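Local coordinates for De novo designed switch protein caging a hemagglutinin binder (sCageHA267_1S) (Synthetic construct, PDB 7CBC) that probably acts as a switchable biosensor component, a designed helical bundle that holds a hemagglutinin-binding domain caged until the switch opens, at residues K7-L18 / A78-A89. Numbering follows the deposited sequence.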
loop_
_atom_site.group_PDB
_atom_site.type_symbol
_atom_site.label_atom_id
_atom_site.label_comp_id
_atom_site.label_asym_id
_atom_site.label_seq_id
_atom_site.Cartn_x
_atom_site.Cartn_y
_atom_site.Cartn_z
ATOM N N LYS A 7 -21.011 9.754 -12.134
ATOM C CA LYS A 7 -19.895 10.595 -11.750
ATOM C C LYS A 7 -19.284 10.103 -10.444
ATOM O O LYS A 7 -18.058 10.043 -10.316
ATOM C CB LYS A 7 -20.386 12.050 -11.707
ATOM C CG LYS A 7 -19.576 13.121 -10.984
ATOM C CD LYS A 7 -18.074 12.874 -10.830
ATOM C CE LYS A 7 -17.250 12.657 -12.082
ATOM N NZ LYS A 7 -15.898 12.203 -11.657
ATOM N N LEU A 8 -20.116 9.684 -9.491
ATOM C CA LEU A 8 -19.606 9.134 -8.243
ATOM C C LEU A 8 -18.776 7.884 -8.489
ATOM O O LEU A 8 -17.637 7.778 -8.013
ATOM C CB LEU A 8 -20.764 8.836 -7.296
ATOM C CG LEU A 8 -21.392 10.111 -6.754
ATOM C CD1 LEU A 8 -22.763 9.828 -6.140
ATOM C CD2 LEU A 8 -20.450 10.739 -5.748
ATOM N N LEU A 9 -19.325 6.926 -9.240
ATOM C CA LEU A 9 -18.568 5.720 -9.548
ATOM C C LEU A 9 -17.278 6.059 -10.285
ATOM O O LEU A 9 -16.232 5.458 -10.031
ATOM C CB LEU A 9 -19.427 4.762 -10.367
ATOM C CG LEU A 9 -18.839 3.392 -10.687
ATOM C CD1 LEU A 9 -18.509 2.625 -9.408
ATOM C CD2 LEU A 9 -19.811 2.596 -11.555
ATOM N N GLU A 10 -17.333 7.038 -11.184
ATOM C CA GLU A 10 -16.143 7.462 -11.911
ATOM C C GLU A 10 -15.091 8.045 -10.962
ATOM O O GLU A 10 -13.886 7.786 -11.115
ATOM C CB GLU A 10 -16.576 8.460 -12.987
ATOM C CG GLU A 10 -15.498 9.187 -13.759
ATOM C CD GLU A 10 -16.075 10.438 -14.442
ATOM O OE1 GLU A 10 -15.473 11.533 -14.317
ATOM O OE2 GLU A 10 -17.153 10.330 -15.078
ATOM N N ALA A 11 -15.523 8.793 -9.945
ATOM C CA ALA A 11 -14.590 9.241 -8.917
ATOM C C ALA A 11 -13.977 8.055 -8.178
ATOM O O ALA A 11 -12.754 7.981 -7.996
ATOM C CB ALA A 11 -15.297 10.180 -7.939
ATOM N N SER A 12 -14.816 7.106 -7.754
ATOM C CA SER A 12 -14.337 6.015 -6.910
ATOM C C SER A 12 -13.332 5.132 -7.637
ATOM O O SER A 12 -12.291 4.772 -7.072
ATOM C CB SER A 12 -15.523 5.190 -6.415
ATOM O OG SER A 12 -16.133 5.846 -5.324
ATOM N N THR A 13 -13.620 4.762 -8.884
ATOM C CA THR A 13 -12.683 3.912 -9.614
ATOM C C THR A 13 -11.382 4.656 -9.900
ATOM O O THR A 13 -10.289 4.091 -9.750
ATOM C CB THR A 13 -13.323 3.391 -10.907
ATOM O OG1 THR A 13 -13.727 4.485 -11.738
ATOM C CG2 THR A 13 -14.562 2.532 -10.602
ATOM N N LYS A 14 -11.470 5.932 -10.274
ATOM C CA LYS A 14 -10.253 6.714 -10.484
ATOM C C LYS A 14 -9.429 6.823 -9.206
ATOM O O LYS A 14 -8.193 6.766 -9.244
ATOM C CB LYS A 14 -10.607 8.101 -11.013
ATOM C CG LYS A 14 -10.966 8.089 -12.488
ATOM C CD LYS A 14 -10.354 9.257 -13.231
ATOM C CE LYS A 14 -11.308 10.430 -13.291
ATOM N NZ LYS A 14 -10.986 11.323 -14.455
ATOM N N LEU A 15 -10.095 7.004 -8.065
ATOM C CA LEU A 15 -9.380 7.032 -6.799
ATOM C C LEU A 15 -8.771 5.679 -6.475
ATOM O O LEU A 15 -7.683 5.613 -5.876
ATOM C CB LEU A 15 -10.316 7.481 -5.686
ATOM C CG LEU A 15 -10.663 8.974 -5.710
ATOM C CD1 LEU A 15 -11.419 9.300 -4.457
ATOM C CD2 LEU A 15 -9.422 9.853 -5.825
ATOM N N GLN A 16 -9.442 4.589 -6.863
ATOM C CA GLN A 16 -8.854 3.278 -6.623
ATOM C C GLN A 16 -7.611 3.071 -7.482
ATOM O O GLN A 16 -6.593 2.575 -6.989
ATOM C CB GLN A 16 -9.875 2.171 -6.865
ATOM C CG GLN A 16 -9.270 0.790 -6.692
ATOM C CD GLN A 16 -10.297 -0.300 -6.470
ATOM O OE1 GLN A 16 -10.759 -0.934 -7.419
ATOM N NE2 GLN A 16 -10.645 -0.540 -5.206
ATOM N N ARG A 17 -7.661 3.465 -8.756
ATOM C CA ARG A 17 -6.471 3.370 -9.600
ATOM C C ARG A 17 -5.304 4.117 -8.970
ATOM O O ARG A 17 -4.181 3.600 -8.882
ATOM C CB ARG A 17 -6.773 3.923 -10.996
ATOM C CG ARG A 17 -5.619 3.802 -12.005
ATOM C CD ARG A 17 -4.978 2.413 -11.999
ATOM N NE ARG A 17 -5.876 1.342 -12.426
ATOM C CZ ARG A 17 -5.545 0.053 -12.428
ATOM N NH1 ARG A 17 -4.331 -0.312 -12.035
ATOM N NH2 ARG A 17 -6.421 -0.867 -12.818
ATOM N N LEU A 18 -5.565 5.343 -8.523
ATOM C CA LEU A 18 -4.550 6.139 -7.857
ATOM C C LEU A 18 -3.912 5.373 -6.705
ATOM O O LEU A 18 -2.684 5.347 -6.564
ATOM C CB LEU A 18 -5.185 7.428 -7.353
ATOM C CG LEU A 18 -4.229 8.345 -6.601
ATOM C CD1 LEU A 18 -4.495 9.744 -7.111
ATOM C CD2 LEU A 18 -4.440 8.272 -5.090
ATOM N N ALA A 78 -0.012 11.855 -4.827
ATOM C CA ALA A 78 -1.293 11.163 -4.821
ATOM C C ALA A 78 -2.361 11.960 -4.086
ATOM O O ALA A 78 -3.538 11.914 -4.469
ATOM C CB ALA A 78 -1.137 9.777 -4.189
ATOM N N ALA A 79 -1.984 12.682 -3.023
ATOM C CA ALA A 79 -2.950 13.561 -2.367
ATOM C C ALA A 79 -3.448 14.657 -3.309
ATOM O O ALA A 79 -4.655 14.933 -3.366
ATOM C CB ALA A 79 -2.337 14.171 -1.114
ATOM N N LYS A 80 -2.541 15.289 -4.064
ATOM C CA LYS A 80 -2.951 16.381 -4.948
ATOM C C LYS A 80 -3.854 15.876 -6.064
ATOM O O LYS A 80 -4.837 16.540 -6.429
ATOM C CB LYS A 80 -1.723 17.078 -5.537
ATOM C CG LYS A 80 -0.886 17.880 -4.534
ATOM C CD LYS A 80 0.576 17.975 -4.986
ATOM C CE LYS A 80 1.081 19.408 -4.959
ATOM N NZ LYS A 80 0.923 19.985 -3.598
ATOM N N GLU A 81 -3.533 14.709 -6.627
ATOM C CA GLU A 81 -4.397 14.140 -7.651
ATOM C C GLU A 81 -5.699 13.626 -7.057
ATOM O O GLU A 81 -6.732 13.636 -7.740
ATOM C CB GLU A 81 -3.673 13.024 -8.402
ATOM C CG GLU A 81 -4.493 12.456 -9.551
ATOM C CD GLU A 81 -3.754 11.407 -10.336
ATOM O OE1 GLU A 81 -2.685 10.968 -9.878
ATOM O OE2 GLU A 81 -4.238 11.026 -11.418
ATOM N N SER A 82 -5.679 13.176 -5.799
ATOM C CA SER A 82 -6.924 12.800 -5.133
ATOM C C SER A 82 -7.862 13.996 -5.046
ATOM O O SER A 82 -9.072 13.871 -5.271
ATOM C CB SER A 82 -6.637 12.240 -3.731
ATOM O OG SER A 82 -6.066 10.924 -3.766
ATOM N N GLU A 83 -7.304 15.168 -4.729
ATOM C CA GLU A 83 -8.072 16.390 -4.552
ATOM C C GLU A 83 -8.571 16.928 -5.885
ATOM O O GLU A 83 -9.622 17.577 -5.932
ATOM C CB GLU A 83 -7.208 17.426 -3.827
ATOM C CG GLU A 83 -7.725 18.859 -3.856
ATOM C CD GLU A 83 -6.726 19.856 -3.277
ATOM O OE1 GLU A 83 -7.172 20.890 -2.738
ATOM O OE2 GLU A 83 -5.497 19.610 -3.355
ATOM N N LYS A 84 -7.839 16.667 -6.972
ATOM C CA LYS A 84 -8.328 17.025 -8.297
ATOM C C LYS A 84 -9.471 16.109 -8.720
ATOM O O LYS A 84 -10.486 16.577 -9.245
ATOM C CB LYS A 84 -7.189 16.977 -9.317
ATOM C CG LYS A 84 -7.615 16.523 -10.725
ATOM C CD LYS A 84 -8.502 17.548 -11.446
ATOM C CE LYS A 84 -9.226 16.937 -12.659
ATOM N NZ LYS A 84 -10.114 15.764 -12.327
ATOM N N ILE A 85 -9.322 14.799 -8.513
ATOM C CA ILE A 85 -10.382 13.868 -8.886
ATOM C C ILE A 85 -11.655 14.182 -8.112
ATOM O O ILE A 85 -12.757 14.231 -8.680
ATOM C CB ILE A 85 -9.922 12.417 -8.666
ATOM C CG1 ILE A 85 -8.841 12.042 -9.679
ATOM C CG2 ILE A 85 -11.101 11.448 -8.738
ATOM C CD1 ILE A 85 -8.068 10.800 -9.279
ATOM N N LEU A 86 -11.525 14.421 -6.806
ATOM C CA LEU A 86 -12.706 14.768 -6.025
ATOM C C LEU A 86 -13.269 16.127 -6.426
ATOM O O LEU A 86 -14.454 16.395 -6.175
ATOM C CB LEU A 86 -12.378 14.717 -4.531
ATOM C CG LEU A 86 -12.160 13.267 -4.064
ATOM C CD1 LEU A 86 -11.176 13.146 -2.891
ATOM C CD2 LEU A 86 -13.483 12.620 -3.716
ATOM N N GLU A 87 -12.462 16.969 -7.079
ATOM C CA GLU A 87 -12.908 18.305 -7.457
ATOM C C GLU A 87 -13.724 18.277 -8.740
ATOM O O GLU A 87 -14.768 18.933 -8.835
ATOM C CB GLU A 87 -11.713 19.248 -7.602
ATOM C CG GLU A 87 -11.530 20.140 -6.402
ATOM C CD GLU A 87 -12.825 20.814 -5.980
ATOM O OE1 GLU A 87 -13.491 21.423 -6.844
ATOM O OE2 GLU A 87 -13.187 20.723 -4.783
ATOM N N GLU A 88 -13.258 17.532 -9.744
ATOM C CA GLU A 88 -14.095 17.304 -10.914
ATOM C C GLU A 88 -15.419 16.678 -10.506
ATOM O O GLU A 88 -16.482 17.057 -11.007
ATOM C CB GLU A 88 -13.364 16.417 -11.919
ATOM C CG GLU A 88 -14.271 15.795 -12.968
ATOM C CD GLU A 88 -13.497 15.102 -14.079
ATOM O OE1 GLU A 88 -14.137 14.697 -15.072
ATOM O OE2 GLU A 88 -12.257 14.974 -13.945
ATOM N N ALA A 89 -15.371 15.721 -9.581
ATOM C CA ALA A 89 -16.595 15.121 -9.066
ATOM C C ALA A 89 -17.469 16.157 -8.379
ATOM O O ALA A 89 -18.675 16.241 -8.635
ATOM C CB ALA A 89 -16.252 13.981 -8.106
#
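Leu-18 and Ile-85 interlock as reciprocal knobs-into-holes between two helix segments running antiparallel at 171°, their axes 9.5 Å apart. The Leu-18 side chain enters the hole formed by Ala-78, Glu-81, Ser-82 and Ile-85: its CD2 meets Ala-78 CB at 3.7 Å, while CD1 lies alongside the extended chain of Glu-81, which runs the opposite way. Ile-85 fills the return hole among Ala-11, Lys-14, Leu-15 and Leu-18. With its CG2 anti to the backbone N, this branch touches Leu-15 CD2 at 3.7 Å, the two side chains pointing in opposing directions; the Leu-15 side chain stands roughly perpendicular to that of Leu-86, CD1 making the touch.

The Lys-7 chain lies over Ala-89, but its modelled closeness and the strained chi2 (25°) are doubtful. As built, bends at chi2 and chi3 bring NZ to Glu-10 OE1 in a salt-bridging hydrogen bond of 2.8 Å, from above the carboxylate plane. Glu-10 OE1 also lies 3.5 Å from Glu-88 OE1, a like-charge approach that the lysine probably eases. A leucine at Lys-7 would probably leave Glu-10 without its mate and this repulsion less screened. Glu-88 OE2 takes Lys-84 NZ on its anti lone pair and Lys-14 NZ in a long salt bridge at 3.9 Å.

The contact joins helix 3-46 to helix 50-93 in the six-helix bundle; helix 99-142 adjoins both, Ile-108 touching Leu-15 and Gln-112 hydrogen-bonding Ser-82.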